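Local structure of integron cassette protein (Vibrio cholerae, 3FY6) at residues A[36-41]-A[79-84]; A[65-68]-A[72-75]; A[15-20]-A[111-116]. The protein is of unknown function but is encoded on a mobile integron gene cassette and forms an assembly of two chains. All coordinates share one frame; numbering follows the deposited sequence.

Interaction 1 (A[36-41]-A[79-84]); sequences MEISMG and NLFQHA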
loop_
_atom_site.group_PDB
_atom_site.type_symbol
_atom_site.label_atom_id
_atom_site.label_comp_id
_atom_site.label_asym_id
_atom_site.label_seq_id
_atom_site.Cartn_x
_atom_site.Cartn_y
_atom_site.Cartn_z
HETATM N N MSE A 36 -3.690 17.601 12.341
HETATM C CA MSE A 36 -4.330 17.460 11.038
HETATM C C MSE A 36 -5.472 16.463 11.164
HETATM O O MSE A 36 -5.362 15.485 11.900
HETATM C CB MSE A 36 -3.330 16.972 9.983
HETATM C CG MSE A 36 -3.974 16.542 8.665
HETATM SE SE MSE A 36 -2.690 15.665 7.453
HETATM C CE MSE A 36 -1.590 14.834 8.771
ATOM N N GLU A 37 -6.568 16.718 10.456
ATOM C CA GLU A 37 -7.665 15.761 10.393
ATOM C C GLU A 37 -7.984 15.395 8.958
ATOM O O GLU A 37 -7.806 16.198 8.045
ATOM C CB GLU A 37 -8.910 16.298 11.094
ATOM C CG GLU A 37 -8.717 16.526 12.584
ATOM C CD GLU A 37 -10.009 16.859 13.302
ATOM O OE1 GLU A 37 -10.997 17.235 12.631
ATOM O OE2 GLU A 37 -10.033 16.741 14.546
ATOM N N ILE A 38 -8.433 14.160 8.766
ATOM C CA ILE A 38 -8.845 13.680 7.456
ATOM C C ILE A 38 -10.225 13.069 7.610
ATOM O O ILE A 38 -10.419 12.134 8.400
ATOM C CB ILE A 38 -7.883 12.617 6.907
ATOM C CG1 ILE A 38 -6.451 13.162 6.866
ATOM C CG2 ILE A 38 -8.324 12.143 5.524
ATOM C CD1 ILE A 38 -5.389 12.067 6.933
ATOM N N SER A 39 -11.181 13.616 6.868
ATOM C CA SER A 39 -12.567 13.173 6.953
ATOM C C SER A 39 -13.052 12.569 5.647
ATOM O O SER A 39 -12.744 13.059 4.563
ATOM C CB SER A 39 -13.476 14.343 7.338
ATOM O OG SER A 39 -13.237 14.749 8.674
HETATM N N MSE A 40 -13.822 11.499 5.769
HETATM C CA MSE A 40 -14.511 10.899 4.645
HETATM C C MSE A 40 -15.907 10.644 5.165
HETATM O O MSE A 40 -16.103 9.782 6.024
HETATM C CB MSE A 40 -13.851 9.575 4.263
HETATM C CG MSE A 40 -13.922 9.247 2.771
HETATM SE SE MSE A 40 -15.665 8.671 2.079
HETATM C CE MSE A 40 -16.221 7.499 3.538
ATOM N N GLY A 41 -16.875 11.411 4.677
ATOM C CA GLY A 41 -18.229 11.304 5.188
ATOM C C GLY A 41 -18.267 11.544 6.684
ATOM O O GLY A 41 -17.843 12.593 7.163
ATOM N N ASN A 79 1.842 8.411 5.725
ATOM C CA ASN A 79 3.103 9.048 6.038
ATOM C C ASN A 79 3.340 10.230 5.090
ATOM O O ASN A 79 3.826 11.282 5.508
ATOM C CB ASN A 79 4.245 8.022 5.958
ATOM C CG ASN A 79 5.603 8.640 6.220
ATOM O OD1 ASN A 79 6.313 9.010 5.291
ATOM N ND2 ASN A 79 5.962 8.777 7.490
ATOM N N LEU A 80 2.969 10.069 3.825
ATOM C CA LEU A 80 3.025 11.197 2.879
ATOM C C LEU A 80 2.145 12.360 3.332
ATOM O O LEU A 80 2.576 13.512 3.306
ATOM C CB LEU A 80 2.613 10.774 1.473
ATOM C CG LEU A 80 3.444 9.688 0.791
ATOM C CD1 LEU A 80 3.189 9.729 -0.706
ATOM C CD2 LEU A 80 4.928 9.846 1.094
ATOM N N PHE A 81 0.910 12.075 3.745
ATOM C CA PHE A 81 0.057 13.146 4.262
ATOM C C PHE A 81 0.748 13.845 5.424
ATOM O O PHE A 81 0.744 15.073 5.517
ATOM C CB PHE A 81 -1.290 12.612 4.737
ATOM C CG PHE A 81 -2.281 12.368 3.631
ATOM C CD1 PHE A 81 -1.974 11.536 2.565
ATOM C CD2 PHE A 81 -3.542 12.938 3.687
ATOM C CE1 PHE A 81 -2.907 11.291 1.560
ATOM C CE2 PHE A 81 -4.477 12.702 2.691
ATOM C CZ PHE A 81 -4.158 11.878 1.624
ATOM N N GLN A 82 1.320 13.053 6.327
ATOM C CA GLN A 82 2.008 13.608 7.484
ATOM C C GLN A 82 3.117 14.554 7.035
ATOM O O GLN A 82 3.296 15.629 7.602
ATOM C CB GLN A 82 2.585 12.494 8.358
ATOM C CG GLN A 82 3.482 12.991 9.481
ATOM C CD GLN A 82 4.027 11.847 10.324
ATOM O OE1 GLN A 82 3.309 11.241 11.118
ATOM N NE2 GLN A 82 5.301 11.554 10.159
ATOM N N HIS A 83 3.855 14.150 6.009
ATOM C CA HIS A 83 4.990 14.937 5.554
ATOM C C HIS A 83 4.528 16.280 5.017
ATOM O O HIS A 83 5.050 17.312 5.404
ATOM C CB HIS A 83 5.804 14.194 4.493
ATOM C CG HIS A 83 6.967 14.984 3.966
ATOM N ND1 HIS A 83 7.990 15.428 4.769
ATOM C CD2 HIS A 83 7.257 15.416 2.713
ATOM C CE1 HIS A 83 8.872 16.090 4.036
ATOM N NE2 HIS A 83 8.450 16.098 2.785
ATOM N N ALA A 84 3.549 16.264 4.123
ATOM C CA ALA A 84 3.039 17.507 3.569
ATOM C C ALA A 84 2.573 18.446 4.683
ATOM O O ALA A 84 2.842 19.656 4.654
ATOM C CB ALA A 84 1.911 17.227 2.594
#

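Interaction 2 (A[65-68]-A[72-75]); sequences IMNN and YPPE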
loop_
_atom_site.group_PDB
_atom_site.type_symbol
_atom_site.label_atom_id
_atom_site.label_comp_id
_atom_site.label_asym_id
_atom_site.label_seq_id
_atom_site.Cartn_x
_atom_site.Cartn_y
_atom_site.Cartn_z
ATOM N N ILE A 65 -9.618 3.367 6.417
ATOM C CA ILE A 65 -10.848 4.026 5.963
ATOM C C ILE A 65 -10.997 3.936 4.447
ATOM O O ILE A 65 -12.101 3.770 3.935
ATOM C CB ILE A 65 -11.012 5.488 6.494
ATOM C CG1 ILE A 65 -9.986 6.434 5.888
ATOM C CG2 ILE A 65 -10.911 5.520 8.021
ATOM C CD1 ILE A 65 -9.945 7.801 6.581
HETATM N N MSE A 66 -9.881 4.013 3.730
HETATM C CA MSE A 66 -9.913 3.808 2.290
HETATM C C MSE A 66 -10.285 2.366 1.892
HETATM O O MSE A 66 -10.931 2.156 0.858
HETATM C CB MSE A 66 -8.590 4.231 1.656
HETATM C CG MSE A 66 -8.344 5.733 1.729
HETATM SE SE MSE A 66 -6.833 6.218 0.601
HETATM C CE MSE A 66 -6.782 8.151 0.914
ATOM N N ASN A 67 -9.877 1.382 2.700
ATOM C CA ASN A 67 -10.221 -0.012 2.435
ATOM C C ASN A 67 -11.736 -0.138 2.439
ATOM O O ASN A 67 -12.307 -0.941 1.720
ATOM C CB ASN A 67 -9.637 -0.964 3.497
ATOM C CG ASN A 67 -8.143 -1.258 3.297
ATOM O OD1 ASN A 67 -7.536 -1.940 4.115
ATOM N ND2 ASN A 67 -7.552 -0.737 2.223
ATOM N N ASN A 68 -12.380 0.677 3.262
ATOM C CA ASN A 68 -13.831 0.677 3.333
ATOM C C ASN A 68 -14.482 1.162 2.039
ATOM O O ASN A 68 -15.623 0.814 1.746
ATOM C CB ASN A 68 -14.308 1.491 4.534
ATOM C CG ASN A 68 -14.171 0.727 5.835
ATOM O OD1 ASN A 68 -14.126 -0.504 5.837
ATOM N ND2 ASN A 68 -14.099 1.448 6.947
ATOM N N TYR A 72 -7.196 0.393 -2.075
ATOM C CA TYR A 72 -6.018 -0.214 -1.456
ATOM C C TYR A 72 -4.790 0.603 -1.813
ATOM O O TYR A 72 -4.101 0.313 -2.788
ATOM C CB TYR A 72 -5.891 -1.680 -1.917
ATOM C CG TYR A 72 -7.188 -2.408 -1.666
ATOM C CD1 TYR A 72 -7.451 -2.978 -0.427
ATOM C CD2 TYR A 72 -8.192 -2.436 -2.630
ATOM C CE1 TYR A 72 -8.660 -3.603 -0.170
ATOM C CE2 TYR A 72 -9.402 -3.059 -2.384
ATOM C CZ TYR A 72 -9.630 -3.644 -1.153
ATOM O OH TYR A 72 -10.833 -4.264 -0.897
ATOM N N PRO A 73 -4.521 1.646 -1.016
ATOM C CA PRO A 73 -3.471 2.625 -1.289
ATOM C C PRO A 73 -2.136 2.070 -0.837
ATOM O O PRO A 73 -2.108 1.176 0.003
ATOM C CB PRO A 73 -3.844 3.803 -0.377
ATOM C CG PRO A 73 -4.860 3.257 0.614
ATOM C CD PRO A 73 -5.065 1.800 0.341
ATOM N N PRO A 74 -1.034 2.590 -1.382
ATOM C CA PRO A 74 0.271 2.162 -0.868
ATOM C C PRO A 74 0.323 2.410 0.641
ATOM O O PRO A 74 -0.301 3.350 1.137
ATOM C CB PRO A 74 1.244 3.075 -1.604
ATOM C CG PRO A 74 0.504 3.470 -2.872
ATOM C CD PRO A 74 -0.922 3.583 -2.464
ATOM N N GLU A 75 1.035 1.562 1.372
ATOM C CA GLU A 75 1.047 1.652 2.830
ATOM C C GLU A 75 1.656 2.972 3.335
ATOM O O GLU A 75 1.294 3.457 4.403
ATOM C CB GLU A 75 1.774 0.440 3.431
ATOM C CG GLU A 75 2.415 0.685 4.801
ATOM C CD GLU A 75 1.398 0.811 5.929
ATOM O OE1 GLU A 75 0.333 0.160 5.848
ATOM O OE2 GLU A 75 1.670 1.553 6.902
HETATM O O HOH W 1 -12.274 -3.857 1.372
#

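Interaction 3 (A[15-20]-A[111-116]); sequences NIYSPR and KVTEAK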
loop_
_atom_site.group_PDB
_atom_site.type_symbol
_atom_site.label_atom_id
_atom_site.label_comp_id
_atom_site.label_asym_id
_atom_site.label_seq_id
_atom_site.Cartn_x
_atom_site.Cartn_y
_atom_site.Cartn_z
ATOM N N ASN A 15 -9.944 13.989 -4.155
ATOM C CA ASN A 15 -10.934 13.170 -4.841
ATOM C C ASN A 15 -10.419 11.755 -5.085
ATOM O O ASN A 15 -9.569 11.531 -5.950
ATOM C CB ASN A 15 -11.339 13.834 -6.157
ATOM C CG ASN A 15 -11.671 15.315 -5.982
ATOM O OD1 ASN A 15 -11.069 16.175 -6.618
ATOM N ND2 ASN A 15 -12.611 15.608 -5.099
ATOM N N ILE A 16 -10.930 10.805 -4.313
ATOM C CA ILE A 16 -10.429 9.433 -4.373
ATOM C C ILE A 16 -11.449 8.495 -5.019
ATOM O O ILE A 16 -12.558 8.335 -4.514
ATOM C CB ILE A 16 -10.097 8.907 -2.960
ATOM C CG1 ILE A 16 -9.117 9.858 -2.252
ATOM C CG2 ILE A 16 -9.544 7.478 -3.032
ATOM C CD1 ILE A 16 -7.697 9.794 -2.794
ATOM N N TYR A 17 -11.070 7.853 -6.118
ATOM C CA TYR A 17 -12.014 6.985 -6.817
ATOM C C TYR A 17 -12.301 5.710 -6.038
ATOM O O TYR A 17 -11.380 5.009 -5.621
ATOM C CB TYR A 17 -11.550 6.638 -8.233
ATOM C CG TYR A 17 -12.604 5.835 -8.953
ATOM C CD1 TYR A 17 -13.700 6.466 -9.539
ATOM C CD2 TYR A 17 -12.542 4.445 -8.994
ATOM C CE1 TYR A 17 -14.696 5.737 -10.167
ATOM C CE2 TYR A 17 -13.541 3.694 -9.631
ATOM C CZ TYR A 17 -14.610 4.354 -10.211
ATOM O OH TYR A 17 -15.592 3.637 -10.838
ATOM N N SER A 18 -13.584 5.412 -5.859
ATOM C CA SER A 18 -14.025 4.238 -5.118
ATOM C C SER A 18 -14.850 3.304 -5.993
ATOM O O SER A 18 -15.950 3.656 -6.416
ATOM C CB SER A 18 -14.882 4.657 -3.921
ATOM O OG SER A 18 -15.647 3.553 -3.445
ATOM N N PRO A 19 -14.336 2.097 -6.243
ATOM C CA PRO A 19 -15.070 1.093 -7.020
ATOM C C PRO A 19 -16.339 0.673 -6.292
ATOM O O PRO A 19 -17.260 0.144 -6.906
ATOM C CB PRO A 19 -14.102 -0.091 -7.078
ATOM C CG PRO A 19 -12.754 0.491 -6.791
ATOM C CD PRO A 19 -13.001 1.625 -5.843
ATOM N N ARG A 20 -16.380 0.903 -4.986
ATOM C CA ARG A 20 -17.533 0.512 -4.194
ATOM C C ARG A 20 -18.727 1.441 -4.449
ATOM O O ARG A 20 -19.879 1.007 -4.402
ATOM C CB ARG A 20 -17.182 0.484 -2.705
ATOM C CG ARG A 20 -18.356 0.063 -1.822
ATOM C CD ARG A 20 -17.977 -0.045 -0.349
ATOM N NE ARG A 20 -19.091 -0.576 0.436
ATOM C CZ ARG A 20 -19.264 -0.368 1.739
ATOM N NH1 ARG A 20 -18.397 0.370 2.420
ATOM N NH2 ARG A 20 -20.314 -0.893 2.361
ATOM N N LYS A 111 -4.258 6.085 -9.493
ATOM C CA LYS A 111 -3.555 5.247 -10.461
ATOM C C LYS A 111 -3.401 3.801 -9.963
ATOM O O LYS A 111 -3.492 2.852 -10.737
ATOM C CB LYS A 111 -2.185 5.842 -10.801
ATOM C CG LYS A 111 -2.255 7.056 -11.725
ATOM C CD LYS A 111 -0.853 7.579 -12.010
ATOM C CE LYS A 111 -0.859 8.987 -12.600
ATOM N NZ LYS A 111 0.527 9.552 -12.662
ATOM N N VAL A 112 -3.149 3.653 -8.670
ATOM C CA VAL A 112 -3.024 2.345 -8.042
ATOM C C VAL A 112 -4.326 1.558 -8.206
ATOM O O VAL A 112 -4.327 0.408 -8.652
ATOM C CB VAL A 112 -2.680 2.507 -6.552
ATOM C CG1 VAL A 112 -2.690 1.143 -5.829
ATOM C CG2 VAL A 112 -1.308 3.184 -6.415
ATOM N N THR A 113 -5.435 2.206 -7.864
ATOM C CA THR A 113 -6.759 1.605 -7.970
ATOM C C THR A 113 -7.038 1.165 -9.403
ATOM O O THR A 113 -7.464 0.036 -9.651
ATOM C CB THR A 113 -7.831 2.614 -7.520
ATOM O OG1 THR A 113 -7.619 2.933 -6.139
ATOM C CG2 THR A 113 -9.252 2.037 -7.716
ATOM N N GLU A 114 -6.775 2.067 -10.343
ATOM C CA GLU A 114 -6.989 1.810 -11.761
ATOM C C GLU A 114 -6.156 0.618 -12.249
ATOM O O GLU A 114 -6.594 -0.143 -13.110
ATOM C CB GLU A 114 -6.663 3.073 -12.575
ATOM C CG GLU A 114 -6.653 2.882 -14.084
ATOM C CD GLU A 114 -6.119 4.108 -14.833
ATOM O OE1 GLU A 114 -5.252 4.834 -14.287
ATOM O OE2 GLU A 114 -6.567 4.343 -15.979
ATOM N N ALA A 115 -4.964 0.452 -11.686
ATOM C CA ALA A 115 -4.061 -0.608 -12.118
ATOM C C ALA A 115 -4.219 -1.917 -11.339
ATOM O O ALA A 115 -3.492 -2.867 -11.577
ATOM C CB ALA A 115 -2.606 -0.120 -12.043
ATOM N N LYS A 116 -5.150 -1.965 -10.397
ATOM C CA LYS A 116 -5.350 -3.171 -9.598
ATOM C C LYS A 116 -5.559 -4.406 -10.486
ATOM O O LYS A 116 -6.255 -4.337 -11.485
ATOM C CB LYS A 116 -6.551 -2.983 -8.676
ATOM C CG LYS A 116 -6.707 -4.043 -7.600
ATOM C CD LYS A 116 -7.883 -3.725 -6.677
ATOM C CE LYS A 116 -9.217 -3.950 -7.375
ATOM N NZ LYS A 116 -10.377 -3.566 -6.513
HETATM O O HOH W 2 -8.712 5.310 -5.815
#

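Interaction 1 (A[36-41]-A[79-84])
Ile38 and Phe81 meet at a slant: CD1 of Ile38 comes to 3.8 Å from CD2 of Phe81, approaching the ring obliquely. Both are buried, and each leans from its own backbone toward the other, the isoleucine from strand 35-40 and the phenylalanine from helix 77-89. The second pair sits one step along this face of the strand. Met36, a selenomethionine, has CG anti to its backbone N (chi1 169°) and runs straight out toward the helix before bending at the last torsion (chi3 33°). That bend lays the end of the chain along the helix backbone: SE of Met36 lies 4.0 Å from the carbonyl O of Phe81, and CE the same 4.0 Å from CA of Gln82. SE is also 4.3 Å from CB of Phe81. The root of the phenylalanine thus faces Met36, while its ring reaches on to Ile38. No hydrogen bond crosses between the two segments; the contact is van der Waals packing, mostly of apolar side chains, with the Met36 tip also against the Phe81 carbonyl. Gln82 adds little beyond its backbone, because its amide leads away and its OE1 is hydrogen-bonded to NE1 of Trp57. The same tryptophan packs against both Met36 and Ile38, and the Phe81 ring also touches Val29 of the adjacent strand and Val105 of helix 95-114. With the short segment axes 10.3 Å apart and running at 135° to one another, this is a helix packed on one face of an antiparallel sheet, over its middle strand, in the hydrophobic core of an alpha-beta fold.

Interaction 2 (A[65-68]-A[72-75])
Met66 reaches from helix 62-67 to the ring of Pro73, and this selenomethionine side chain can be followed atom by atom. CB of Met66 already lies 4.0 Å from CG of Pro73. CG of Met66 is set anti to its carbonyl carbon (chi1 -68°), and from there the chain is fully extended. SE makes the closest approach, 3.6 Å from CG of Pro73, and it lies 4.0 Å from CB of the same ring, so the selenium rests beside one corner of the proline. CE carries on past it to CD1 of Ile16, on strand 10-18. Next along the helix, Asn67 brings its amide to the Tyr72 ring and to CD of Pro73. ND2 of Asn67 is 3.5 Å from CD1 of Tyr72, with the amide and ring planes 37° apart, and it is hydrogen-bonded to the carbonyl O of Val71, which ties the amide to the intervening loop. At the outer end of the tyrosine, a water joins OH of Tyr72, at 2.7 Å, to the carbonyl O of Asn67, to which it donates. The loop is thus held both by apolar packing and by this polar bridge. Around it, Met66 also touches Tyr27 of strand 23-31, Pro73 packs on Val109 of helix 95-114, and the Tyr72 ring meets Phe126 edge-to-face, placing the loop between the sheet, the long helix and the C-terminal end of the chain.

Interaction 3 (A[15-20]-A[111-116])
CG2 of Thr113 points at CG of Pro19, 3.9 Å away. The pair joins the last turn of helix 95-114 to the end of strand 10-18 and the residue just after it. This is an edge strand of the antiparallel sheet within this chain, so the contact is helix-on-sheet packing at its margin. The closer part of it centres on that one methyl group. CG2 of Thr113 is anti to its backbone N, which goes with a chi1 of -63° and aims the methyl at the strand. Besides meeting Pro19, CG2 of Thr113 lies 4.3 Å from CD2 of Tyr17, near the ring plane at its edge. Behind this, Ile16 carries the packing inward, onto Ala106 and Val109 of the same helix and Tyr27 of the neighbouring strand.

The other part is polar and water-mediated: no direct hydrogen bond links the two segments, and a water bridges them. Tyr17 is partly covered, and its ring meets His24 edge-to-face. The loose side is that of the exposed Pro19 and of Lys116, whose CB is directed toward the strand although the chain makes no close contact with it; NZ of Lys116 is hydrogen-bonded to the carbonyl O of Phe126, and the lysine makes a cation-pi contact with that residue's ring. On another flank of this helix end, Val112 packs on Val112 of the second subunit. The threonine hydroxyl has two partners, the carbonyl O of Val109 one turn earlier in the helix and the bridging water. That water lies 2.6 Å from OG1 of Thr113 and donates to the carbonyl O of Tyr17 at 2.7 Å.

In the fold
The three contacts are nested along the chain: interaction 3 closes the widest loop, interaction 1 lies within it, and interaction 2, a short local closure, lies inside interaction 1. Interactions 1 and 3 both lay a helix on the same antiparallel sheet, at its middle strand and at edge strand 10-18, with centres about 18 Å apart and no touch between them. Interaction 2 joins helix 62-67 to the loop leading into helix 77-89; its centre is about 13 Å from that of interaction 1 and about 10 Å from that of interaction 3, which it touches through Asn68 O to Arg20 NH1 and Pro74 against Val112. All three border the second subunit, so the elements that pack within the chain also take part in the subunit interface.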